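Local coordinates for protein NADH:ubiquinone oxidoreductase, Na translocating, F subunit (Porphyromonas gingivalis, PDB 2R6H) that binds flavin-adenine dinucleotide as a flavoprotein subunit of ferredoxin reductase-like build, pairing an FAD-binding beta-barrel domain with a NAD-binding-type domain, at residues A[43-48]-A[89-94]. Numbering follows the deposited sequence.
Sequences SYAQIK and YSMANY. With FAD (flavin-adenine dinucleotide), chain H.
Two hydrogen bonds grip the hydroxyl of Tyr89: one joins Tyr89 OH to O4' of the FAD ribityl chain at 2.5 Å, the other joins it to Ser128 OG. Tyr89 CG lies beside the backbone N and anti to the carbonyl carbon (chi1 -63°), which sends the ring along the cofactor, with ribityl O2' over one face and flavin O2 in plane at the edge. A tyrosine suits this place: its rim lies between flavin C2, 3.5 Å from Tyr89 CD1, and the branched apolar chain of Ile47, whose CG1 meets Tyr89 CD2 obliquely at 3.8 Å, while the hydroxyl reaches O4'.

Antiparallel pairing carries the contact. Ala45 and Tyr89 form the hydrogen-bonded pair, with Ala45 N to Tyr89 O at 2.7 Å and nearly straight (171°). The return bond runs from Tyr89 N to Ala45 O. Past the strand end, Met91 N continues the ladder to Ser43 O, and the bent selenomethionine chain lays SE 3.8 Å from Ala45 CB, where a small methyl leaves room for it.

Tyr44 and Ser90, the non-hydrogen-bonded pair, occupy the other face of the sheet. Tyr44 CG takes the crowded position between N and carbonyl carbon (chi1 63°), which brings one flat, apolar ring face against flavin methyl C7M, offset toward the rim, 3.5 Å from Tyr44 CD2. Ser90 N donates to flavin O4 at 2.7 Å and weakly to N5, which the small serine's OG also reaches weakly.

With Arg87, Tyr89 and Ser90 fit the RxYS motif of ferredoxin reductase-like flavoproteins. The firm bond from Ser90 N to O4, with only weak ones to N5, would probably draw electron density toward that edge and stabilise added negative charge on the flavin.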
loop_
_atom_site.group_PDB
_atom_site.type_symbol
_atom_site.label_atom_id
_atom_site.label_comp_id
_atom_site.label_asym_id
_atom_site.label_seq_id
_atom_site.Cartn_x
_atom_site.Cartn_y
_atom_site.Cartn_z
ATOM N N SER A 43 -8.544 1.647 8.494
ATOM C CA SER A 43 -9.730 0.873 8.124
ATOM C C SER A 43 -9.779 0.715 6.614
ATOM O O SER A 43 -9.077 1.425 5.882
ATOM C CB SER A 43 -11.016 1.541 8.616
ATOM O OG SER A 43 -11.403 1.070 9.900
ATOM N N TYR A 44 -10.601 -0.215 6.142
ATOM C CA TYR A 44 -10.684 -0.448 4.706
ATOM C C TYR A 44 -12.101 -0.357 4.206
ATOM O O TYR A 44 -13.048 -0.400 4.986
ATOM C CB TYR A 44 -10.104 -1.810 4.328
ATOM C CG TYR A 44 -10.841 -2.993 4.917
ATOM C CD1 TYR A 44 -11.828 -3.660 4.200
ATOM C CD2 TYR A 44 -10.535 -3.455 6.182
ATOM C CE1 TYR A 44 -12.497 -4.753 4.734
ATOM C CE2 TYR A 44 -11.196 -4.548 6.725
ATOM C CZ TYR A 44 -12.177 -5.193 6.001
ATOM O OH TYR A 44 -12.825 -6.273 6.562
ATOM N N ALA A 45 -12.233 -0.229 2.893
ATOM C CA ALA A 45 -13.537 -0.180 2.249
ATOM C C ALA A 45 -13.691 -1.362 1.296
ATOM O O ALA A 45 -12.772 -2.168 1.144
ATOM C CB ALA A 45 -13.708 1.132 1.506
ATOM N N GLN A 46 -14.843 -1.472 0.652
ATOM C CA GLN A 46 -15.057 -2.577 -0.262
ATOM C C GLN A 46 -15.659 -2.131 -1.568
ATOM O O GLN A 46 -16.648 -1.397 -1.574
ATOM C CB GLN A 46 -15.978 -3.590 0.369
ATOM C CG GLN A 46 -15.540 -3.991 1.716
ATOM C CD GLN A 46 -16.149 -5.292 2.104
ATOM O OE1 GLN A 46 -17.370 -5.447 2.067
ATOM N NE2 GLN A 46 -15.307 -6.256 2.466
ATOM N N ILE A 47 -15.074 -2.598 -2.668
ATOM C CA ILE A 47 -15.585 -2.287 -3.992
ATOM C C ILE A 47 -16.448 -3.420 -4.502
ATOM O O ILE A 47 -16.122 -4.587 -4.307
ATOM C CB ILE A 47 -14.456 -2.090 -5.019
ATOM C CG1 ILE A 47 -13.341 -1.225 -4.445
ATOM C CG2 ILE A 47 -15.010 -1.461 -6.294
ATOM C CD1 ILE A 47 -13.804 0.134 -4.009
ATOM N N LYS A 48 -17.558 -3.070 -5.146
ATOM C CA LYS A 48 -18.313 -4.056 -5.894
ATOM C C LYS A 48 -17.660 -4.191 -7.250
ATOM O O LYS A 48 -17.523 -3.218 -7.986
ATOM C CB LYS A 48 -19.792 -3.675 -6.036
ATOM C CG LYS A 48 -20.679 -4.251 -4.931
ATOM C CD LYS A 48 -22.168 -4.255 -5.291
ATOM C CE LYS A 48 -23.028 -4.639 -4.076
ATOM N NZ LYS A 48 -24.495 -4.627 -4.378
ATOM N N TYR A 89 -10.161 -2.814 0.028
ATOM C CA TYR A 89 -9.054 -1.884 -0.175
ATOM C C TYR A 89 -8.958 -0.872 0.969
ATOM O O TYR A 89 -9.971 -0.315 1.402
ATOM C CB TYR A 89 -9.117 -1.230 -1.569
ATOM C CG TYR A 89 -8.974 -2.270 -2.657
ATOM C CD1 TYR A 89 -7.730 -2.767 -3.003
ATOM C CD2 TYR A 89 -10.085 -2.794 -3.294
ATOM C CE1 TYR A 89 -7.592 -3.748 -3.969
ATOM C CE2 TYR A 89 -9.961 -3.767 -4.262
ATOM C CZ TYR A 89 -8.712 -4.248 -4.596
ATOM O OH TYR A 89 -8.586 -5.231 -5.559
ATOM N N SER A 90 -7.732 -0.673 1.465
ATOM C CA SER A 90 -7.466 0.184 2.616
ATOM C C SER A 90 -7.483 1.654 2.227
ATOM O O SER A 90 -6.977 1.999 1.167
ATOM C CB SER A 90 -6.092 -0.147 3.198
ATOM O OG SER A 90 -6.110 -1.369 3.907
HETATM N N MSE A 91 -8.047 2.521 3.073
HETATM C CA MSE A 91 -7.982 3.974 2.842
HETATM C C MSE A 91 -6.587 4.514 3.063
HETATM O O MSE A 91 -5.948 4.222 4.070
HETATM C CB MSE A 91 -8.922 4.750 3.759
HETATM C CG MSE A 91 -10.298 4.998 3.199
HETATM SE SE MSE A 91 -11.460 3.459 3.444
HETATM C CE MSE A 91 -11.580 3.468 5.390
ATOM N N ALA A 92 -6.145 5.349 2.141
ATOM C CA ALA A 92 -4.774 5.813 2.121
ATOM C C ALA A 92 -4.665 7.302 2.445
ATOM O O ALA A 92 -3.561 7.838 2.615
ATOM C CB ALA A 92 -4.156 5.514 0.772
ATOM N N ASN A 93 -5.810 7.968 2.528
ATOM C CA ASN A 93 -5.816 9.334 3.006
ATOM C C ASN A 93 -6.312 9.331 4.432
ATOM O O ASN A 93 -6.909 8.362 4.887
ATOM C CB ASN A 93 -6.677 10.241 2.122
ATOM C CG ASN A 93 -6.175 11.694 2.092
ATOM O OD1 ASN A 93 -5.161 12.038 2.711
ATOM N ND2 ASN A 93 -6.894 12.550 1.360
ATOM N N TYR A 94 -6.039 10.414 5.143
ATOM C CA TYR A 94 -6.436 10.521 6.532
ATOM C C TYR A 94 -7.900 10.905 6.649
ATOM O O TYR A 94 -8.492 11.446 5.712
ATOM C CB TYR A 94 -5.508 11.475 7.291
ATOM C CG TYR A 94 -5.627 12.941 6.952
ATOM C CD1 TYR A 94 -5.187 13.909 7.849
ATOM C CD2 TYR A 94 -6.180 13.367 5.752
ATOM C CE1 TYR A 94 -5.284 15.255 7.564
ATOM C CE2 TYR A 94 -6.291 14.721 5.459
ATOM C CZ TYR A 94 -5.840 15.664 6.372
ATOM O OH TYR A 94 -5.944 17.020 6.105
HETATM P PA FAD H . -7.849 -12.442 -7.143
HETATM O O1A FAD H . -8.367 -12.526 -5.712
HETATM O O2A FAD H . -8.847 -12.918 -8.204
HETATM O O5B FAD H . -6.457 -13.267 -7.298
HETATM C C5B FAD H . -5.294 -12.857 -6.594
HETATM C C4B FAD H . -4.049 -13.461 -7.232
HETATM O O4B FAD H . -4.131 -14.874 -7.202
HETATM C C3B FAD H . -3.894 -13.050 -8.688
HETATM O O3B FAD H . -2.578 -12.598 -8.888
HETATM C C2B FAD H . -4.121 -14.311 -9.494
HETATM O O2B FAD H . -3.233 -14.358 -10.589
HETATM C C1B FAD H . -3.811 -15.408 -8.479
HETATM N N9A FAD H . -4.507 -16.700 -8.739
HETATM C C8A FAD H . -5.845 -16.918 -8.995
HETATM N N7A FAD H . -6.044 -18.251 -9.163
HETATM C C5A FAD H . -4.853 -18.895 -9.016
HETATM C C6A FAD H . -4.475 -20.244 -9.085
HETATM N N6A FAD H . -5.359 -21.182 -9.426
HETATM N N1A FAD H . -3.147 -20.600 -8.883
HETATM C C2A FAD H . -2.195 -19.629 -8.615
HETATM N N3A FAD H . -2.571 -18.295 -8.548
HETATM C C4A FAD H . -3.877 -17.931 -8.747
HETATM N N1 FAD H . -4.876 -4.723 -1.839
HETATM C C2 FAD H . -4.419 -3.535 -2.346
HETATM O O2 FAD H . -3.887 -3.544 -3.449
HETATM N N3 FAD H . -4.561 -2.365 -1.615
HETATM C C4 FAD H . -5.172 -2.369 -0.364
HETATM O O4 FAD H . -5.329 -1.351 0.333
HETATM C C4X FAD H . -5.631 -3.576 0.134
HETATM N N5 FAD H . -6.237 -3.590 1.371
HETATM C C5X FAD H . -6.684 -4.797 1.873
HETATM C C6 FAD H . -7.283 -4.806 3.129
HETATM C C7 FAD H . -7.757 -5.993 3.672
HETATM C C7M FAD H . -8.404 -5.957 5.031
HETATM C C8 FAD H . -7.620 -7.177 2.944
HETATM C C8M FAD H . -8.113 -8.470 3.507
HETATM C C9 FAD H . -7.016 -7.161 1.692
HETATM C C9A FAD H . -6.545 -5.976 1.145
HETATM N N10 FAD H . -5.938 -5.952 -0.101
HETATM C C10 FAD H . -5.480 -4.754 -0.601
HETATM C "C1'" FAD H . -5.935 -7.134 -1.024
HETATM C "C2'" FAD H . -7.130 -7.014 -1.955
HETATM O "O2'" FAD H . -8.308 -7.045 -1.188
HETATM C "C3'" FAD H . -7.183 -8.137 -2.984
HETATM O "O3'" FAD H . -6.885 -9.382 -2.396
HETATM C "C4'" FAD H . -6.233 -7.826 -4.125
HETATM O "O4'" FAD H . -6.779 -6.729 -4.808
HETATM C "C5'" FAD H . -6.134 -8.988 -5.097
HETATM O "O5'" FAD H . -7.434 -9.476 -5.333
HETATM P P FAD H . -7.968 -9.635 -6.841
HETATM O O1P FAD H . -9.469 -9.810 -6.850
HETATM O O2P FAD H . -7.517 -8.463 -7.673
HETATM O O3P FAD H . -7.255 -10.956 -7.376
#